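Local coordinates for protein nucleoporin NUP170 (Chaetomium thermophilum, PDB 5HAX) that probably serves as a scaffold nucleoporin of the nuclear pore complex, joining a beta-propeller-like N-terminal region to an alpha-helical region, at residues A[500-505]-A[550-555]; A[45-50]-A[491-496]. All coordinates share one frame; numbering follows the deposited sequence.

Contact 1: residues A[500-505]-A[550-555]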
loop_
_atom_site.group_PDB
_atom_site.type_symbol
_atom_site.label_atom_id
_atom_site.label_comp_id
_atom_site.label_asym_id
_atom_site.label_seq_id
_atom_site.Cartn_x
_atom_site.Cartn_y
_atom_site.Cartn_z
ATOM N N ASN A 500 5.677 -26.492 9.666
ATOM C CA ASN A 500 6.857 -27.071 10.294
ATOM C C ASN A 500 6.510 -27.945 11.492
ATOM O O ASN A 500 7.359 -28.723 11.938
ATOM C CB ASN A 500 7.818 -25.967 10.735
ATOM C CG ASN A 500 8.250 -25.074 9.587
ATOM O OD1 ASN A 500 8.264 -25.495 8.430
ATOM N ND2 ASN A 500 8.606 -23.835 9.904
ATOM N N CYS A 501 5.293 -27.831 12.019
ATOM C CA CYS A 501 4.842 -28.633 13.148
ATOM C C CYS A 501 4.157 -29.923 12.720
ATOM O O CYS A 501 3.759 -30.710 13.586
ATOM C CB CYS A 501 3.884 -27.816 14.023
ATOM S SG CYS A 501 4.645 -26.393 14.831
ATOM N N VAL A 502 4.006 -30.156 11.412
ATOM C CA VAL A 502 3.344 -31.369 10.935
ATOM C C VAL A 502 4.051 -32.608 11.468
ATOM O O VAL A 502 3.408 -33.602 11.831
ATOM C CB VAL A 502 3.289 -31.370 9.395
ATOM C CG1 VAL A 502 2.717 -32.684 8.871
ATOM C CG2 VAL A 502 2.469 -30.189 8.892
ATOM N N SER A 503 5.380 -32.572 11.521
ATOM C CA SER A 503 6.190 -33.687 12.007
ATOM C C SER A 503 6.757 -33.333 13.380
ATOM O O SER A 503 7.950 -33.061 13.535
ATOM C CB SER A 503 7.307 -34.001 11.006
ATOM O OG SER A 503 6.781 -34.427 9.764
ATOM N N ALA A 504 5.892 -33.341 14.386
ATOM C CA ALA A 504 6.313 -33.018 15.747
ATOM C C ALA A 504 5.212 -33.456 16.710
ATOM O O ALA A 504 4.221 -34.079 16.308
ATOM C CB ALA A 504 6.641 -31.531 15.882
ATOM N N SER A 505 5.388 -33.117 17.985
ATOM C CA SER A 505 4.554 -33.611 19.069
ATOM C C SER A 505 3.335 -32.717 19.291
ATOM O O SER A 505 3.181 -31.656 18.683
ATOM C CB SER A 505 5.371 -33.700 20.359
ATOM O OG SER A 505 5.840 -32.420 20.752
ATOM N N ARG A 550 -3.320 -30.183 3.381
ATOM C CA ARG A 550 -4.390 -30.778 4.177
ATOM C C ARG A 550 -3.962 -30.940 5.630
ATOM O O ARG A 550 -4.760 -30.710 6.547
ATOM C CB ARG A 550 -4.814 -32.129 3.597
ATOM C CG ARG A 550 -5.880 -32.842 4.441
ATOM C CD ARG A 550 -6.322 -34.174 3.839
ATOM N NE ARG A 550 -5.311 -35.224 3.991
ATOM C CZ ARG A 550 -5.391 -36.250 4.838
ATOM N NH1 ARG A 550 -4.407 -37.140 4.882
ATOM N NH2 ARG A 550 -6.442 -36.406 5.636
ATOM N N ASN A 551 -2.709 -31.340 5.860
ATOM C CA ASN A 551 -2.216 -31.483 7.225
ATOM C C ASN A 551 -2.098 -30.129 7.912
ATOM O O ASN A 551 -2.391 -30.006 9.107
ATOM C CB ASN A 551 -0.871 -32.206 7.224
ATOM C CG ASN A 551 -1.001 -33.683 6.897
ATOM O OD1 ASN A 551 -1.926 -34.354 7.354
ATOM N ND2 ASN A 551 -0.069 -34.194 6.102
ATOM N N THR A 552 -1.668 -29.102 7.176
ATOM C CA THR A 552 -1.599 -27.761 7.748
ATOM C C THR A 552 -2.985 -27.265 8.133
ATOM O O THR A 552 -3.174 -26.705 9.220
ATOM C CB THR A 552 -0.941 -26.798 6.759
ATOM O OG1 THR A 552 0.385 -27.252 6.459
ATOM C CG2 THR A 552 -0.871 -25.386 7.334
ATOM N N GLU A 553 -3.970 -27.462 7.254
ATOM C CA GLU A 553 -5.336 -27.060 7.570
ATOM C C GLU A 553 -5.911 -27.890 8.709
ATOM O O GLU A 553 -6.709 -27.381 9.505
ATOM C CB GLU A 553 -6.212 -27.173 6.323
ATOM C CG GLU A 553 -5.843 -26.184 5.222
ATOM C CD GLU A 553 -6.662 -26.377 3.958
ATOM O OE1 GLU A 553 -7.613 -27.188 3.978
ATOM O OE2 GLU A 553 -6.352 -25.716 2.944
ATOM N N ASN A 554 -5.517 -29.162 8.810
ATOM C CA ASN A 554 -5.974 -29.993 9.919
ATOM C C ASN A 554 -5.293 -29.589 11.221
ATOM O O ASN A 554 -5.909 -29.638 12.292
ATOM C CB ASN A 554 -5.724 -31.469 9.608
ATOM C CG ASN A 554 -6.728 -32.035 8.621
ATOM O OD1 ASN A 554 -7.886 -31.615 8.585
ATOM N ND2 ASN A 554 -6.291 -32.994 7.816
ATOM N N LEU A 555 -4.018 -29.197 11.152
ATOM C CA LEU A 555 -3.357 -28.637 12.326
ATOM C C LEU A 555 -4.019 -27.334 12.752
ATOM O O LEU A 555 -4.227 -27.093 13.948
ATOM C CB LEU A 555 -1.874 -28.401 12.039
ATOM C CG LEU A 555 -0.873 -29.390 12.636
ATOM C CD1 LEU A 555 0.533 -29.036 12.181
ATOM C CD2 LEU A 555 -0.953 -29.403 14.153
#

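Contact 2: residues A[45-50]-A[491-496]. With PO4 (phosphate ion), chain C.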
loop_
_atom_site.group_PDB
_atom_site.type_symbol
_atom_site.label_atom_id
_atom_site.label_comp_id
_atom_site.label_asym_id
_atom_site.label_seq_id
_atom_site.Cartn_x
_atom_site.Cartn_y
_atom_site.Cartn_z
ATOM N N SER A 45 13.283 -17.758 7.719
ATOM C CA SER A 45 12.364 -18.138 8.778
ATOM C C SER A 45 10.917 -17.995 8.323
ATOM O O SER A 45 10.590 -17.176 7.459
ATOM C CB SER A 45 12.595 -17.275 10.019
ATOM O OG SER A 45 11.613 -17.527 11.009
ATOM N N SER A 46 10.046 -18.809 8.921
ATOM C CA SER A 46 8.615 -18.693 8.672
ATOM C C SER A 46 8.048 -17.384 9.203
ATOM O O SER A 46 6.958 -16.980 8.785
ATOM C CB SER A 46 7.877 -19.874 9.303
ATOM O OG SER A 46 8.119 -19.939 10.695
ATOM N N TRP A 47 8.760 -16.719 10.110
ATOM C CA TRP A 47 8.340 -15.446 10.676
ATOM C C TRP A 47 8.874 -14.247 9.903
ATOM O O TRP A 47 8.664 -13.108 10.333
ATOM C CB TRP A 47 8.794 -15.355 12.135
ATOM C CG TRP A 47 8.058 -16.285 13.040
ATOM C CD1 TRP A 47 8.243 -17.631 13.163
ATOM C CD2 TRP A 47 7.017 -15.936 13.955
ATOM N NE1 TRP A 47 7.380 -18.142 14.100
ATOM C CE2 TRP A 47 6.615 -17.122 14.601
ATOM C CE3 TRP A 47 6.386 -14.737 14.291
ATOM C CZ2 TRP A 47 5.611 -17.141 15.564
ATOM C CZ3 TRP A 47 5.389 -14.758 15.245
ATOM C CH2 TRP A 47 5.011 -15.951 15.872
ATOM N N ALA A 48 9.558 -14.475 8.787
ATOM C CA ALA A 48 10.080 -13.374 7.994
ATOM C C ALA A 48 8.937 -12.448 7.581
ATOM O O ALA A 48 7.894 -12.930 7.123
ATOM C CB ALA A 48 10.798 -13.908 6.756
ATOM N N PRO A 49 9.078 -11.126 7.743
ATOM C CA PRO A 49 7.990 -10.224 7.339
ATOM C C PRO A 49 7.877 -10.046 5.835
ATOM O O PRO A 49 6.799 -9.676 5.351
ATOM C CB PRO A 49 8.361 -8.903 8.030
ATOM C CG PRO A 49 9.850 -8.944 8.111
ATOM C CD PRO A 49 10.223 -10.391 8.309
ATOM N N PHE A 50 8.952 -10.295 5.092
ATOM C CA PHE A 50 8.971 -10.207 3.641
ATOM C C PHE A 50 9.779 -11.381 3.110
ATOM O O PHE A 50 10.561 -11.993 3.840
ATOM C CB PHE A 50 9.598 -8.892 3.152
ATOM C CG PHE A 50 8.927 -7.652 3.680
ATOM C CD1 PHE A 50 8.033 -6.948 2.892
ATOM C CD2 PHE A 50 9.207 -7.179 4.953
ATOM C CE1 PHE A 50 7.423 -5.801 3.366
ATOM C CE2 PHE A 50 8.597 -6.034 5.433
ATOM C CZ PHE A 50 7.706 -5.345 4.638
ATOM N N VAL A 491 -1.617 -14.769 8.605
ATOM C CA VAL A 491 -2.068 -16.088 8.166
ATOM C C VAL A 491 -0.985 -16.796 7.364
ATOM O O VAL A 491 -0.870 -18.026 7.415
ATOM C CB VAL A 491 -3.377 -15.978 7.354
ATOM C CG1 VAL A 491 -4.525 -15.546 8.253
ATOM C CG2 VAL A 491 -3.211 -15.027 6.171
ATOM N N ASP A 492 -0.180 -16.042 6.609
ATOM C CA ASP A 492 0.944 -16.647 5.901
ATOM C C ASP A 492 1.985 -17.177 6.878
ATOM O O ASP A 492 2.499 -18.288 6.707
ATOM C CB ASP A 492 1.579 -15.632 4.950
ATOM C CG ASP A 492 0.593 -15.074 3.945
ATOM O OD1 ASP A 492 -0.130 -15.869 3.307
ATOM O OD2 ASP A 492 0.540 -13.835 3.799
ATOM N N ILE A 493 2.311 -16.390 7.907
ATOM C CA ILE A 493 3.270 -16.829 8.917
ATOM C C ILE A 493 2.708 -18.005 9.703
ATOM O O ILE A 493 3.396 -19.005 9.943
ATOM C CB ILE A 493 3.630 -15.657 9.849
ATOM C CG1 ILE A 493 4.324 -14.541 9.062
ATOM C CG2 ILE A 493 4.511 -16.135 11.005
ATOM C CD1 ILE A 493 4.439 -13.238 9.828
ATOM N N PHE A 494 1.448 -17.897 10.127
ATOM C CA PHE A 494 0.836 -18.957 10.920
ATOM C C PHE A 494 0.794 -20.268 10.144
ATOM O O PHE A 494 1.129 -21.329 10.685
ATOM C CB PHE A 494 -0.567 -18.536 11.350
ATOM C CG PHE A 494 -1.166 -19.418 12.403
ATOM C CD1 PHE A 494 -2.123 -20.364 12.074
ATOM C CD2 PHE A 494 -0.771 -19.304 13.724
ATOM C CE1 PHE A 494 -2.673 -21.178 13.043
ATOM C CE2 PHE A 494 -1.320 -20.113 14.698
ATOM C CZ PHE A 494 -2.272 -21.052 14.357
ATOM N N ALA A 495 0.400 -20.213 8.870
ATOM C CA ALA A 495 0.353 -21.422 8.054
ATOM C C ALA A 495 1.742 -22.020 7.871
ATOM O O ALA A 495 1.921 -23.239 7.978
ATOM C CB ALA A 495 -0.275 -21.107 6.697
ATOM N N LYS A 496 2.739 -21.178 7.591
ATOM C CA LYS A 496 4.101 -21.668 7.411
ATOM C C LYS A 496 4.627 -22.301 8.693
ATOM O O LYS A 496 5.221 -23.384 8.661
ATOM C CB LYS A 496 5.005 -20.520 6.963
ATOM C CG LYS A 496 6.432 -20.917 6.605
ATOM C CD LYS A 496 6.568 -21.306 5.141
ATOM C CE LYS A 496 8.021 -21.239 4.691
ATOM N NZ LYS A 496 8.178 -21.524 3.239
HETATM P P PO4 C . 11.741 -21.078 11.752
HETATM O O1 PO4 C . 12.609 -20.003 12.361
HETATM O O2 PO4 C . 10.772 -20.459 10.776
HETATM O O3 PO4 C . 10.965 -21.772 12.847
HETATM O O4 PO4 C . 12.602 -22.079 11.020
#

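Contact 1: residues A[500-505]-A[550-555]
Beyond the weakly bonded end of helix 490-501 the chain runs on as a loop past one side of helix 549-562, coming nearest where the CA atoms of V502 and N551 lie 6.7 Å apart. On the helix side the backbone is regular, L555 N bonding to N551 O at 2.7 Å. No hydrogen bond joins the two segments, and what holds them together is apolar packing.

L555 and V502 carry most of the contact. L555 CD1 comes over the plane of the C501-V502 peptide, 3.7 Å from V502 N, and also meets C501 CB at 4.0 Å. The branch reaches there through an extended chi2 and a chi1 of -104°, displaced from a staggered position. V502 places one methyl on each of two neighbours: CG2 meets L555 CD1 at 4.0 Å, the two side chains crossing obliquely, whereas CG1, anti to the backbone N (chi1 175°), meets N551 CB at 4.0 Å with the side chains at about a right angle. N551 thus contributes its CB to this contact. T552 OG1 is only grazed by V502 CG2 and is hydrogen-bonded to M548 O, just before the helix begins.

Just beyond, S505 occupies the N-cap position of helix 506-520, its OG making a weak hydrogen bond to A508 N, and that helix adds L509 against L555. This is packing of an interhelical loop against a later helix, consistent with the alpha-helical domain that follows the propeller in scaffold nucleoporins of this family.

Contact 2: residues A[45-50]-A[491-496]
Oxygen O2 of a bound phosphate ion, probably derived from the crystallisation liquor, is gripped by two donors of S46 and may have a third in S45. S46 N points almost straight at it (2.6 Å, 169°), and S46 OG donates at 2.7 Å. S45 OG lies within bonding reach of both O2 and O1, but its one proton cannot serve both fully; R359 NH2 also binds the ion. The same S45 OG accepts W47 N at 3.1 Å, forming an ST turn at the start of the type I beta turn S45-A48. An alanine here would remove OG, and would probably loosen both this turn and the hold on the phosphate.

The turn also packs on helix 490-501. S46 CB presses on K496 CG at 3.2 Å, tighter than usual carbon contact, and K496 then bends at chi2 (89°), its end leading away. I493 fills the neighbouring position: CG2, anti to its backbone N, lies 3.4 Å from S46 O and over one face of the W47 indole, 4.1 Å from the centroid of the five-membered ring and 22° off its normal, a CH-pi contact slightly offset toward the rim.

W47 also stacks on F516 of helix 506-520, with a weak hydrogen bond from NE1 to E512 OE2, and F494 meets F516 edge-to-face while resting on helix 522-533. The turn leads into strand 50-57, the outer strand of a four-stranded propeller sheet within this chain, while its indole is packed among the first helices that follow strand 481-487.

How the contacts relate
From the N terminus, segment 45-50 comes first, leading into strand 50-57; some 440 residues, largely the beta-propeller region, then pass before helix 490-501 brings 491-496 back against it and contact 2 closes. Contact 1 opens only afterwards, at the far end of that helix, and closes 44 residues later, once helices 506-520 and 522-533 have been traversed. The contacts are thus in series, neither nesting nor crossing, with centres about 15 Å apart. T552 CG2 lies 3.6 Å from A495 O, so they touch. Contact 2 ties the propeller to the first following helix, and contact 1 continues the packing from that helix's end to helix 549-562.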